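Local structure of CocE/NonD family hydrolase (Staphylococcus aureus subsp. aureus COL, 3III) at residues Y199-F204 with H274-F279; G281-A286 with I471-H476; T211-F216 with P442-I447; N230-I235 with K249-P254. The protein is probably a serine hydrolase of the alpha/beta-hydrolase fold, related to cocaine esterase and X-Pro dipeptidyl-peptidases, that cleaves ester or amide bonds in a substrate not yet defined. One frame throughout, in Å; residues are numbered along the deposited sequence.

Contact 1. Residues Y199-F204 with H274-F279; sequences YREVAF and HNRGSF
E201 and R276 meet with their side chains at about a right angle, where the short helix segments 199-203 and 275-279 run roughly antiparallel, their axes 9.5 Å apart. E201 OE2 comes to the edge of the guanidinium, near its plane, while the carboxylate itself is turned 53° from it. The two form a salt bridge with a hydrogen bond from R276 NH1 to E201 OE2 of 2.7 Å. That oxygen is met on its anti side and the N-H angle is 146°, so the bond is short but not straight. R276 gets there by an extended chain with CG anti to the backbone N (chi1 -179°), which carries its methylenes across the end of E201: R276 CG is 3.4 Å from E201 OE2. R200 approaches from a different side, its CD lying over one face of the same guanidinium, 3.7 Å from R276 NH2. G277, with no side chain in the way, lets E201 OE1 come within 3.5 Å of G277 CA, and the backbone N atoms of N196 and D197 hold that oxygen. The closeness of the two arginines is probably offset by E201 and E495 on R276 and by D197 on R200.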
loop_
_atom_site.group_PDB
_atom_site.type_symbol
_atom_site.label_atom_id
_atom_site.label_comp_id
_atom_site.label_asym_id
_atom_site.label_seq_id
_atom_site.Cartn_x
_atom_site.Cartn_y
_atom_site.Cartn_z
ATOM N N TYR A 199 5.575 -5.306 10.166
ATOM C CA TYR A 199 6.968 -5.071 10.498
ATOM C C TYR A 199 7.787 -4.511 9.302
ATOM O O TYR A 199 8.617 -3.646 9.464
ATOM C CB TYR A 199 7.628 -6.374 10.996
ATOM C CG TYR A 199 9.014 -6.132 11.398
ATOM C CD1 TYR A 199 9.314 -5.654 12.674
ATOM C CD2 TYR A 199 10.058 -6.323 10.495
ATOM C CE1 TYR A 199 10.678 -5.356 13.042
ATOM C CE2 TYR A 199 11.346 -6.054 10.843
ATOM C CZ TYR A 199 11.669 -5.580 12.120
ATOM O OH TYR A 199 12.990 -5.292 12.420
ATOM N N ARG A 200 7.557 -5.035 8.112
ATOM C CA ARG A 200 8.353 -4.686 6.959
ATOM C C ARG A 200 7.822 -3.511 6.223
ATOM O O ARG A 200 8.549 -2.976 5.360
ATOM C CB ARG A 200 8.484 -5.866 5.993
ATOM C CG ARG A 200 9.462 -6.922 6.483
ATOM C CD ARG A 200 9.585 -8.109 5.464
ATOM N NE ARG A 200 10.514 -9.102 6.000
ATOM C CZ ARG A 200 10.222 -9.962 6.955
ATOM N NH1 ARG A 200 8.998 -10.003 7.453
ATOM N NH2 ARG A 200 11.159 -10.788 7.414
ATOM N N GLU A 201 6.564 -3.136 6.476
ATOM C CA GLU A 201 5.873 -2.220 5.563
ATOM C C GLU A 201 5.460 -0.897 6.158
ATOM O O GLU A 201 5.389 0.065 5.412
ATOM C CB GLU A 201 4.743 -2.916 4.798
ATOM C CG GLU A 201 5.372 -4.093 4.010
ATOM C CD GLU A 201 4.455 -5.117 3.405
ATOM O OE1 GLU A 201 3.239 -5.130 3.715
ATOM O OE2 GLU A 201 4.994 -5.968 2.622
ATOM N N VAL A 202 5.242 -0.828 7.480
ATOM C CA VAL A 202 4.814 0.425 8.115
ATOM C C VAL A 202 5.540 0.723 9.451
ATOM O O VAL A 202 5.880 1.864 9.688
ATOM C CB VAL A 202 3.269 0.518 8.313
ATOM C CG1 VAL A 202 2.737 -0.519 9.337
ATOM C CG2 VAL A 202 2.869 1.957 8.700
ATOM N N ALA A 203 5.697 -0.289 10.329
ATOM C CA ALA A 203 6.363 -0.114 11.645
ATOM C C ALA A 203 7.880 0.178 11.507
ATOM O O ALA A 203 8.461 0.960 12.267
ATOM C CB ALA A 203 6.084 -1.345 12.602
ATOM N N PHE A 204 8.514 -0.466 10.525
ATOM C CA PHE A 204 9.926 -0.301 10.258
ATOM C C PHE A 204 10.158 -0.413 8.774
ATOM O O PHE A 204 9.502 -1.163 8.064
ATOM C CB PHE A 204 10.800 -1.389 10.937
ATOM C CG PHE A 204 10.557 -1.550 12.436
ATOM C CD1 PHE A 204 11.402 -0.933 13.397
ATOM C CD2 PHE A 204 9.491 -2.317 12.881
ATOM C CE1 PHE A 204 11.142 -1.038 14.747
ATOM C CE2 PHE A 204 9.273 -2.465 14.231
ATOM C CZ PHE A 204 10.088 -1.800 15.161
ATOM N N HIS A 274 1.717 1.073 1.404
ATOM C CA HIS A 274 1.026 -0.095 0.828
ATOM C C HIS A 274 1.684 -0.824 -0.343
ATOM O O HIS A 274 1.277 -1.944 -0.685
ATOM C CB HIS A 274 -0.424 0.246 0.480
ATOM C CG HIS A 274 -1.216 0.773 1.636
ATOM N ND1 HIS A 274 -1.386 0.078 2.814
ATOM C CD2 HIS A 274 -1.844 1.965 1.803
ATOM C CE1 HIS A 274 -2.138 0.797 3.632
ATOM N NE2 HIS A 274 -2.423 1.953 3.045
ATOM N N ASN A 275 2.634 -0.190 -1.018
ATOM C CA ASN A 275 3.159 -0.709 -2.272
ATOM C C ASN A 275 3.741 -2.110 -2.118
ATOM O O ASN A 275 3.335 -3.005 -2.834
ATOM C CB ASN A 275 4.112 0.337 -2.888
ATOM C CG ASN A 275 5.139 -0.240 -3.840
ATOM O OD1 ASN A 275 5.899 -1.107 -3.458
ATOM N ND2 ASN A 275 5.203 0.300 -5.082
ATOM N N ARG A 276 4.645 -2.316 -1.164
ATOM C CA ARG A 276 5.345 -3.596 -1.070
ATOM C C ARG A 276 4.364 -4.736 -0.920
ATOM O O ARG A 276 4.472 -5.754 -1.612
ATOM C CB ARG A 276 6.344 -3.610 0.082
ATOM C CG ARG A 276 7.104 -4.890 0.221
ATOM C CD ARG A 276 8.152 -4.815 1.329
ATOM N NE ARG A 276 8.957 -6.030 1.376
ATOM C CZ ARG A 276 8.555 -7.192 1.869
ATOM N NH1 ARG A 276 7.350 -7.322 2.438
ATOM N NH2 ARG A 276 9.374 -8.237 1.821
ATOM N N GLY A 277 3.434 -4.579 0.013
ATOM C CA GLY A 277 2.490 -5.632 0.363
ATOM C C GLY A 277 1.373 -5.814 -0.647
ATOM O O GLY A 277 0.815 -6.901 -0.744
ATOM N N SER A 278 1.069 -4.763 -1.423
ATOM C CA SER A 278 0.117 -4.890 -2.498
ATOM C C SER A 278 0.656 -5.916 -3.486
ATOM O O SER A 278 -0.063 -6.858 -3.912
ATOM C CB SER A 278 -0.208 -3.517 -3.155
ATOM O OG SER A 278 -0.801 -2.612 -2.229
ATOM N N PHE A 279 1.932 -5.783 -3.833
ATOM C CA PHE A 279 2.570 -6.727 -4.762
ATOM C C PHE A 279 2.734 -8.089 -4.114
ATOM O O PHE A 279 2.518 -9.132 -4.793
ATOM C CB PHE A 279 3.950 -6.203 -5.207
ATOM C CG PHE A 279 3.870 -5.122 -6.253
ATOM C CD1 PHE A 279 3.632 -5.446 -7.577
ATOM C CD2 PHE A 279 3.960 -3.793 -5.898
ATOM C CE1 PHE A 279 3.555 -4.478 -8.546
ATOM C CE2 PHE A 279 3.842 -2.788 -6.868
ATOM C CZ PHE A 279 3.607 -3.144 -8.193
#

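Contact 2. Residues G281-A286 with I471-H476; sequences GFKQAA and IAQPWH
Q284 reaches out from the last turn of helix 275-284 and lays its amide end beside the six-membered ring of W475, with Q284 NE2 3.9 Å from W475 CH2. This is a seam between the alpha/beta-hydrolase domain, which supplies the helix, and a loop of the C-terminal non-catalytic beta domain. The two side chains come from opposite directions and the amide plane is turned 55° from the indole. A second pair runs alongside the first. K283, bent at its third torsion (chi3 -60°), swings its amine toward Q473, whose chain is extended with CG anti to the backbone N (chi1 -171°). Although K283 NZ is close to Q473 OE1, the angle is too poor for a hydrogen bond. What ties the group together lies one turn back in the helix: E280 makes a salt bridge with K283 and accepts from both Q284 NE2 and Q473 NE2. Q473 NE2 also gives to E495, and the W475 ring carries a cation-pi contact with R276. One glutamate thus collects polar ends from both domains. E280 and E495, both taking Q473 NE2, are consistent with OE1 being the end turned to the lysine, with Q473 OE1 2.9 Å from K283 NZ.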
loop_
_atom_site.group_PDB
_atom_site.type_symbol
_atom_site.label_atom_id
_atom_site.label_comp_id
_atom_site.label_asym_id
_atom_site.label_seq_id
_atom_site.Cartn_x
_atom_site.Cartn_y
_atom_site.Cartn_z
ATOM N N GLY A 281 0.853 -9.477 -1.937
ATOM C CA GLY A 281 -0.468 -10.126 -1.880
ATOM C C GLY A 281 -0.777 -10.766 -3.196
ATOM O O GLY A 281 -1.202 -11.926 -3.277
ATOM N N PHE A 282 -0.585 -9.995 -4.262
ATOM C CA PHE A 282 -0.858 -10.531 -5.602
ATOM C C PHE A 282 0.032 -11.726 -5.914
ATOM O O PHE A 282 -0.437 -12.737 -6.447
ATOM C CB PHE A 282 -0.710 -9.472 -6.661
ATOM C CG PHE A 282 -0.858 -10.003 -8.059
ATOM C CD1 PHE A 282 -2.101 -10.367 -8.558
ATOM C CD2 PHE A 282 0.261 -10.248 -8.831
ATOM C CE1 PHE A 282 -2.245 -10.905 -9.879
ATOM C CE2 PHE A 282 0.150 -10.772 -10.107
ATOM C CZ PHE A 282 -1.096 -11.108 -10.651
ATOM N N LYS A 283 1.306 -11.606 -5.595
ATOM C CA LYS A 283 2.285 -12.637 -5.944
ATOM C C LYS A 283 2.040 -13.929 -5.188
ATOM O O LYS A 283 2.087 -14.970 -5.781
ATOM C CB LYS A 283 3.746 -12.204 -5.719
ATOM C CG LYS A 283 4.263 -11.113 -6.630
ATOM C CD LYS A 283 5.749 -10.824 -6.423
ATOM C CE LYS A 283 6.085 -10.372 -5.006
ATOM N NZ LYS A 283 7.517 -9.948 -4.758
ATOM N N GLN A 284 1.822 -13.827 -3.875
ATOM C CA GLN A 284 1.789 -14.979 -2.983
ATOM C C GLN A 284 0.415 -15.665 -2.864
ATOM O O GLN A 284 0.330 -16.824 -2.453
ATOM C CB GLN A 284 2.204 -14.564 -1.574
ATOM C CG GLN A 284 3.718 -14.332 -1.375
ATOM C CD GLN A 284 4.031 -13.976 0.049
ATOM O OE1 GLN A 284 3.506 -14.604 0.974
ATOM N NE2 GLN A 284 4.799 -12.890 0.250
ATOM N N ALA A 285 -0.659 -14.917 -3.120
ATOM C CA ALA A 285 -1.997 -15.506 -3.066
ATOM C C ALA A 285 -2.020 -16.803 -3.926
ATOM O O ALA A 285 -1.506 -16.809 -5.073
ATOM C CB ALA A 285 -3.076 -14.486 -3.542
ATOM N N ALA A 286 -2.676 -17.840 -3.406
ATOM C CA ALA A 286 -2.853 -19.109 -4.104
ATOM C C ALA A 286 -4.022 -19.059 -5.088
ATOM O O ALA A 286 -4.192 -19.947 -5.888
ATOM C CB ALA A 286 -3.024 -20.294 -3.088
ATOM N N ILE A 471 17.276 -12.247 -6.971
ATOM C CA ILE A 471 18.297 -11.333 -7.443
ATOM C C ILE A 471 17.823 -9.875 -7.454
ATOM O O ILE A 471 18.625 -8.963 -7.255
ATOM C CB ILE A 471 18.840 -11.713 -8.833
ATOM C CG1 ILE A 471 20.035 -10.830 -9.185
ATOM C CG2 ILE A 471 17.799 -11.628 -9.933
ATOM C CD1 ILE A 471 21.119 -11.561 -10.025
ATOM N N ALA A 472 16.528 -9.648 -7.675
ATOM C CA ALA A 472 16.007 -8.272 -7.684
ATOM C C ALA A 472 15.413 -7.780 -6.361
ATOM O O ALA A 472 15.209 -6.564 -6.146
ATOM C CB ALA A 472 14.988 -8.117 -8.797
ATOM N N GLN A 473 15.035 -8.716 -5.518
ATOM C CA GLN A 473 14.368 -8.395 -4.273
ATOM C C GLN A 473 14.996 -9.124 -3.133
ATOM O O GLN A 473 14.696 -10.308 -2.910
ATOM C CB GLN A 473 12.871 -8.751 -4.324
ATOM C CG GLN A 473 12.103 -8.221 -3.093
ATOM C CD GLN A 473 10.683 -8.777 -2.974
ATOM O OE1 GLN A 473 10.202 -9.496 -3.841
ATOM N NE2 GLN A 473 10.015 -8.437 -1.888
ATOM N N PRO A 474 15.853 -8.417 -2.377
ATOM C CA PRO A 474 16.376 -9.031 -1.163
ATOM C C PRO A 474 15.257 -9.153 -0.106
ATOM O O PRO A 474 14.325 -8.343 -0.095
ATOM C CB PRO A 474 17.507 -8.088 -0.736
ATOM C CG PRO A 474 17.215 -6.801 -1.364
ATOM C CD PRO A 474 16.364 -7.058 -2.581
ATOM N N TRP A 475 15.337 -10.200 0.691
ATOM C CA TRP A 475 14.444 -10.439 1.801
ATOM C C TRP A 475 15.278 -10.660 3.041
ATOM O O TRP A 475 16.081 -11.610 3.108
ATOM C CB TRP A 475 13.583 -11.651 1.520
ATOM C CG TRP A 475 12.311 -11.735 2.345
ATOM C CD1 TRP A 475 12.211 -12.004 3.657
ATOM C CD2 TRP A 475 10.973 -11.623 1.847
ATOM N NE1 TRP A 475 10.875 -12.052 4.051
ATOM C CE2 TRP A 475 10.102 -11.785 2.944
ATOM C CE3 TRP A 475 10.429 -11.379 0.575
ATOM C CZ2 TRP A 475 8.732 -11.757 2.802
ATOM C CZ3 TRP A 475 9.044 -11.315 0.444
ATOM C CH2 TRP A 475 8.218 -11.509 1.561
ATOM N N HIS A 476 15.046 -9.822 4.054
ATOM C CA HIS A 476 15.850 -9.839 5.284
ATOM C C HIS A 476 15.090 -10.581 6.351
ATOM O O HIS A 476 13.904 -10.385 6.486
ATOM C CB HIS A 476 16.176 -8.428 5.696
ATOM C CG HIS A 476 16.965 -7.697 4.651
ATOM N ND1 HIS A 476 16.390 -6.807 3.772
ATOM C CD2 HIS A 476 18.264 -7.803 4.284
ATOM C CE1 HIS A 476 17.311 -6.360 2.930
ATOM N NE2 HIS A 476 18.462 -6.951 3.219
#

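Contact 3. Residues T211-F216 with P442-I447; sequences TGFYRF and PDFNHI
The backbones of F213 and N445 stay 8.9 Å apart between CA atoms, the first in the opening turn of helix 213-224 just after its N-cap G212, the second behind a cis peptide bond in the turn that leads to a G1 beta bulge, H446 and I447 facing D443. The space is bridged by rings. F444 drives its edge into the face of F213 in a T-shaped stack, centroids 5.7 Å apart and planes at 81°. The leading atom is the para carbon: F444 CZ stands 4.2 Å from F213 CG, off toward the rim. Both phenylalanines carry CG anti to the backbone N (chi1 -172° for F444), which sends the rings out toward each other. N445 joins from another side, its amide plane steeply inclined to the ring, with N445 ND2 4.1 Å from F213 CE1. Its CB lies over the centre of the F444 ring, next to the cis peptide that joins the two residues. H446 ND1 bonds to N445 OD1 at 3.0 Å, nearly straight at 168°. V202 and L273 also pack on F213, and a bound palmitic acid lies about 4 Å from its side chain and touches F216. Between these two segments the contact is apolar and aromatic, while the buried amide beside the rings has OD1 taken by H446 and ND2 by the carbonyl oxygen of T529.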
loop_
_atom_site.group_PDB
_atom_site.type_symbol
_atom_site.label_atom_id
_atom_site.label_comp_id
_atom_site.label_asym_id
_atom_site.label_seq_id
_atom_site.Cartn_x
_atom_site.Cartn_y
_atom_site.Cartn_z
ATOM N N THR A 211 9.085 6.859 12.538
ATOM C CA THR A 211 8.739 7.788 13.611
ATOM C C THR A 211 7.682 8.826 13.148
ATOM O O THR A 211 7.251 9.739 13.913
ATOM C CB THR A 211 9.971 8.509 14.079
ATOM O OG1 THR A 211 10.511 9.296 13.007
ATOM C CG2 THR A 211 10.987 7.516 14.621
ATOM N N GLY A 212 7.254 8.676 11.913
ATOM C CA GLY A 212 6.273 9.566 11.348
ATOM C C GLY A 212 4.910 8.958 11.208
ATOM O O GLY A 212 4.218 8.732 12.227
ATOM N N PHE A 213 4.540 8.644 9.967
ATOM C CA PHE A 213 3.217 8.103 9.663
ATOM C C PHE A 213 2.710 6.994 10.611
ATOM O O PHE A 213 1.579 7.072 11.117
ATOM C CB PHE A 213 3.099 7.593 8.236
ATOM C CG PHE A 213 1.755 7.062 7.944
ATOM C CD1 PHE A 213 0.708 7.919 7.656
ATOM C CD2 PHE A 213 1.512 5.706 8.009
ATOM C CE1 PHE A 213 -0.584 7.399 7.413
ATOM C CE2 PHE A 213 0.252 5.189 7.741
ATOM C CZ PHE A 213 -0.796 6.040 7.445
ATOM N N TYR A 214 3.563 6.007 10.887
ATOM C CA TYR A 214 3.176 4.900 11.792
ATOM C C TYR A 214 2.612 5.385 13.117
ATOM O O TYR A 214 1.575 4.873 13.620
ATOM C CB TYR A 214 4.359 3.994 12.055
ATOM C CG TYR A 214 4.067 2.861 13.033
ATOM C CD1 TYR A 214 3.372 1.723 12.614
ATOM C CD2 TYR A 214 4.452 2.949 14.389
ATOM C CE1 TYR A 214 3.098 0.700 13.520
ATOM C CE2 TYR A 214 4.186 1.960 15.291
ATOM C CZ TYR A 214 3.524 0.798 14.831
ATOM O OH TYR A 214 3.263 -0.209 15.743
ATOM N N ARG A 215 3.310 6.330 13.704
ATOM C CA ARG A 215 2.933 6.902 14.976
ATOM C C ARG A 215 1.740 7.826 14.841
ATOM O O ARG A 215 0.841 7.800 15.659
ATOM C CB ARG A 215 4.121 7.597 15.636
ATOM C CG ARG A 215 5.283 6.680 15.866
ATOM C CD ARG A 215 6.474 7.312 16.581
ATOM N NE ARG A 215 7.506 6.281 16.764
ATOM C CZ ARG A 215 8.679 6.486 17.334
ATOM N NH1 ARG A 215 9.029 7.695 17.748
ATOM N NH2 ARG A 215 9.511 5.471 17.489
ATOM N N PHE A 216 1.697 8.608 13.781
ATOM C CA PHE A 216 0.546 9.471 13.485
ATOM C C PHE A 216 -0.759 8.642 13.337
ATOM O O PHE A 216 -1.835 8.961 13.910
ATOM C CB PHE A 216 0.858 10.185 12.193
ATOM C CG PHE A 216 -0.333 10.869 11.539
ATOM C CD1 PHE A 216 -0.810 12.069 12.050
ATOM C CD2 PHE A 216 -0.912 10.352 10.385
ATOM C CE1 PHE A 216 -1.876 12.709 11.422
ATOM C CE2 PHE A 216 -1.941 11.004 9.760
ATOM C CZ PHE A 216 -2.421 12.178 10.294
ATOM N N PRO A 442 4.658 11.314 -8.386
ATOM C CA PRO A 442 3.898 11.086 -7.181
ATOM C C PRO A 442 4.626 10.048 -6.281
ATOM O O PRO A 442 5.116 9.020 -6.763
ATOM C CB PRO A 442 2.544 10.555 -7.717
ATOM C CG PRO A 442 2.496 11.038 -9.132
ATOM C CD PRO A 442 3.870 10.948 -9.583
ATOM N N ASP A 443 4.599 10.298 -4.979
ATOM C CA ASP A 443 5.361 9.493 -4.033
ATOM C C ASP A 443 4.623 9.608 -2.715
ATOM O O ASP A 443 3.590 10.266 -2.616
ATOM C CB ASP A 443 6.803 10.021 -3.984
ATOM C CG ASP A 443 7.835 8.988 -3.527
ATOM O OD1 ASP A 443 7.503 8.010 -2.824
ATOM O OD2 ASP A 443 9.019 9.197 -3.874
ATOM N N PHE A 444 5.097 8.917 -1.707
ATOM C CA PHE A 444 4.352 8.872 -0.413
ATOM C C PHE A 444 4.653 10.127 0.454
ATOM O O PHE A 444 5.792 10.573 0.536
ATOM C CB PHE A 444 4.718 7.616 0.329
ATOM C CG PHE A 444 3.890 7.381 1.562
ATOM C CD1 PHE A 444 4.473 7.489 2.791
ATOM C CD2 PHE A 444 2.551 7.066 1.467
ATOM C CE1 PHE A 444 3.723 7.234 3.954
ATOM C CE2 PHE A 444 1.802 6.844 2.581
ATOM C CZ PHE A 444 2.399 6.966 3.832
ATOM N N ASN A 445 3.681 10.689 1.150
ATOM C CA ASN A 445 2.275 10.361 1.111
ATOM C C ASN A 445 1.595 11.513 0.358
ATOM O O ASN A 445 1.438 12.654 0.886
ATOM C CB ASN A 445 1.776 10.167 2.588
ATOM C CG ASN A 445 0.337 9.752 2.683
ATOM O OD1 ASN A 445 -0.351 9.714 1.649
ATOM N ND2 ASN A 445 -0.171 9.496 3.913
ATOM N N HIS A 446 1.170 11.222 -0.881
ATOM C CA HIS A 446 0.632 12.241 -1.815
ATOM C C HIS A 446 1.565 13.450 -1.966
ATOM O O HIS A 446 1.120 14.581 -1.937
ATOM C CB HIS A 446 -0.779 12.698 -1.418
ATOM C CG HIS A 446 -1.806 11.621 -1.588
ATOM N ND1 HIS A 446 -1.871 10.534 -0.745
ATOM C CD2 HIS A 446 -2.761 11.437 -2.525
ATOM C CE1 HIS A 446 -2.822 9.722 -1.174
ATOM N NE2 HIS A 446 -3.382 10.247 -2.254
ATOM N N ILE A 447 2.863 13.193 -2.044
ATOM C CA ILE A 447 3.811 14.249 -2.400
ATOM C C ILE A 447 4.001 14.241 -3.914
ATOM O O ILE A 447 3.746 13.245 -4.561
ATOM C CB ILE A 447 5.182 14.143 -1.661
ATOM C CG1 ILE A 447 5.990 12.890 -2.093
ATOM C CG2 ILE A 447 4.934 14.202 -0.137
ATOM C CD1 ILE A 447 7.467 12.870 -1.421
#

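Contact 4. Residues N230-I235 with K249-P254; sequences NIEDLI and KQRQVP
E232 and R251 grip each other end-on, one carboxylate oxygen to each terminal nitrogen. R251 NH1 gives to E232 OE2 at 2.9 Å, a practically straight bond (178°) that lies in the guanidinium plane and uses the syn lone pair. Its partner is shorter yet less well aligned, R251 NH2 to E232 OE1 at 2.7 Å and 146°, the two flat groups being 25° apart and OE1 tilted from the guanidinium plane. L234 CD2 rests 3.8 Å from R251 NH2, an apolar neighbour to the ion pair. E232 extends fully, whereas R251 folds at chi2 and chi3 on its way out of the type I turn K249-Q252. Further out, residues 136-138 steady both partners: S136 OG bonds to E232 OE1, P137 O takes a second bond from R251 NH2, and W138 O a weak one from NE. With each charge answered by its opposite and by neutral polar groups, this bidentate bridge is a directional tie between two loops of the catalytic domain, fixing the rotation of both end groups.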
loop_
_atom_site.group_PDB
_atom_site.type_symbol
_atom_site.label_atom_id
_atom_site.label_comp_id
_atom_site.label_asym_id
_atom_site.label_seq_id
_atom_site.Cartn_x
_atom_site.Cartn_y
_atom_site.Cartn_z
ATOM N N ASN A 230 -9.338 -0.272 25.598
ATOM C CA ASN A 230 -8.803 -1.561 25.172
ATOM C C ASN A 230 -8.137 -1.487 23.798
ATOM O O ASN A 230 -8.090 -2.479 23.075
ATOM C CB ASN A 230 -9.931 -2.570 25.147
ATOM C CG ASN A 230 -10.645 -2.655 26.476
ATOM O OD1 ASN A 230 -11.862 -2.425 26.580
ATOM N ND2 ASN A 230 -9.896 -2.972 27.495
ATOM N N ILE A 231 -7.587 -0.323 23.465
ATOM C CA ILE A 231 -6.966 -0.120 22.143
ATOM C C ILE A 231 -5.496 -0.552 22.313
ATOM O O ILE A 231 -4.820 -0.147 23.265
ATOM C CB ILE A 231 -7.051 1.380 21.658
ATOM C CG1 ILE A 231 -8.490 1.828 21.448
ATOM C CG2 ILE A 231 -6.280 1.610 20.290
ATOM C CD1 ILE A 231 -8.640 3.364 21.178
ATOM N N GLU A 232 -4.994 -1.365 21.398
ATOM C CA GLU A 232 -3.644 -1.893 21.492
ATOM C C GLU A 232 -2.643 -0.755 21.348
ATOM O O GLU A 232 -2.759 0.039 20.438
ATOM C CB GLU A 232 -3.418 -2.943 20.421
ATOM C CG GLU A 232 -2.032 -3.530 20.389
ATOM C CD GLU A 232 -1.859 -4.602 19.304
ATOM O OE1 GLU A 232 -2.711 -4.666 18.404
ATOM O OE2 GLU A 232 -0.827 -5.342 19.364
ATOM N N ASP A 233 -1.632 -0.714 22.215
ATOM C CA ASP A 233 -0.632 0.350 22.190
ATOM C C ASP A 233 0.496 -0.012 21.214
ATOM O O ASP A 233 1.535 -0.596 21.582
ATOM C CB ASP A 233 -0.072 0.595 23.589
ATOM C CG ASP A 233 0.902 1.752 23.632
ATOM O OD1 ASP A 233 1.374 2.260 22.591
ATOM O OD2 ASP A 233 1.221 2.131 24.742
ATOM N N LEU A 234 0.299 0.380 19.974
ATOM C CA LEU A 234 1.221 0.029 18.919
ATOM C C LEU A 234 2.443 0.916 18.935
ATOM O O LEU A 234 3.413 0.564 18.352
ATOM C CB LEU A 234 0.525 0.053 17.542
ATOM C CG LEU A 234 -0.344 -1.164 17.229
ATOM C CD1 LEU A 234 -1.278 -0.855 16.019
ATOM C CD2 LEU A 234 0.494 -2.443 17.041
ATOM N N ILE A 235 2.403 2.045 19.634
ATOM C CA ILE A 235 3.604 2.869 19.833
ATOM C C ILE A 235 4.600 2.034 20.693
ATOM O O ILE A 235 5.774 1.842 20.361
ATOM C CB ILE A 235 3.247 4.200 20.512
ATOM C CG1 ILE A 235 2.345 5.063 19.602
ATOM C CG2 ILE A 235 4.478 4.995 20.852
ATOM C CD1 ILE A 235 3.016 5.418 18.307
ATOM N N LYS A 249 5.435 -11.616 13.692
ATOM C CA LYS A 249 5.040 -12.717 12.810
ATOM C C LYS A 249 3.525 -12.898 12.778
ATOM O O LYS A 249 2.972 -13.271 11.762
ATOM C CB LYS A 249 5.740 -14.039 13.204
ATOM C CG LYS A 249 7.250 -14.047 12.885
ATOM C CD LYS A 249 8.037 -15.210 13.520
ATOM C CE LYS A 249 9.510 -15.100 13.155
ATOM N NZ LYS A 249 10.262 -16.245 13.680
ATOM N N GLN A 250 2.849 -12.619 13.886
ATOM C CA GLN A 250 1.381 -12.652 13.928
ATOM C C GLN A 250 0.729 -11.486 13.188
ATOM O O GLN A 250 -0.521 -11.474 13.038
ATOM C CB GLN A 250 0.897 -12.633 15.365
ATOM C CG GLN A 250 1.289 -13.872 16.117
ATOM C CD GLN A 250 0.860 -13.796 17.539
ATOM O OE1 GLN A 250 -0.332 -13.763 17.829
ATOM N NE2 GLN A 250 1.820 -13.782 18.461
ATOM N N ARG A 251 1.542 -10.532 12.696
ATOM C CA ARG A 251 1.037 -9.394 11.901
ATOM C C ARG A 251 1.518 -9.393 10.438
ATOM O O ARG A 251 1.458 -8.362 9.730
ATOM C CB ARG A 251 1.340 -8.043 12.554
ATOM C CG ARG A 251 0.998 -7.930 14.056
ATOM C CD ARG A 251 -0.479 -8.103 14.314
ATOM N NE ARG A 251 -1.198 -6.846 14.545
ATOM C CZ ARG A 251 -1.272 -6.219 15.723
ATOM N NH1 ARG A 251 -0.597 -6.700 16.790
ATOM N NH2 ARG A 251 -1.972 -5.102 15.845
ATOM N N GLN A 252 1.970 -10.563 10.022
ATOM C CA GLN A 252 2.267 -10.872 8.664
ATOM C C GLN A 252 1.204 -11.848 8.166
ATOM O O GLN A 252 1.104 -12.982 8.633
ATOM C CB GLN A 252 3.648 -11.490 8.502
ATOM C CG GLN A 252 4.017 -11.936 7.078
ATOM C CD GLN A 252 5.286 -12.726 7.027
ATOM O OE1 GLN A 252 5.252 -13.906 7.328
ATOM N NE2 GLN A 252 6.427 -12.092 6.659
ATOM N N VAL A 253 0.378 -11.402 7.229
ATOM C CA VAL A 253 -0.681 -12.272 6.736
ATOM C C VAL A 253 -0.067 -13.517 6.044
ATOM O O VAL A 253 0.832 -13.344 5.193
ATOM C CB VAL A 253 -1.594 -11.523 5.688
ATOM C CG1 VAL A 253 -2.669 -12.499 5.083
ATOM C CG2 VAL A 253 -2.236 -10.259 6.314
ATOM N N PRO A 254 -0.607 -14.729 6.315
ATOM C CA PRO A 254 -0.204 -15.958 5.570
ATOM C C PRO A 254 -0.906 -15.984 4.206
ATOM O O PRO A 254 -1.898 -16.689 4.008
ATOM C CB PRO A 254 -0.661 -17.112 6.471
ATOM C CG PRO A 254 -1.850 -16.572 7.207
ATOM C CD PRO A 254 -1.615 -15.032 7.354
#

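In the fold
Contacts 1 and 2 share helix 275-284 and sit 12 Å apart between centres; R200 NH2 of the first probably bonds to H476 O of the second at 2.9 Å, and R276 stacks its charge on W475, so both arginines reach the domain seam. Contact 3 crosses the same boundary elsewhere, its nearest atoms about 17 Å from contact 2, and meets contact 1 where V202 CG2 packs on F213 CD2 at 4.0 Å. Contact 4 joins contact 3 through a probable hydrogen bond, Y214 OH to L234 O, 2.7 Å. The palmitic acid is nearest contact 3, with the side chains of L234 and E201 about 12 and 13 Å from it. H274 is hydrogen-bonded to S169, which sits where this fold's nucleophile is expected.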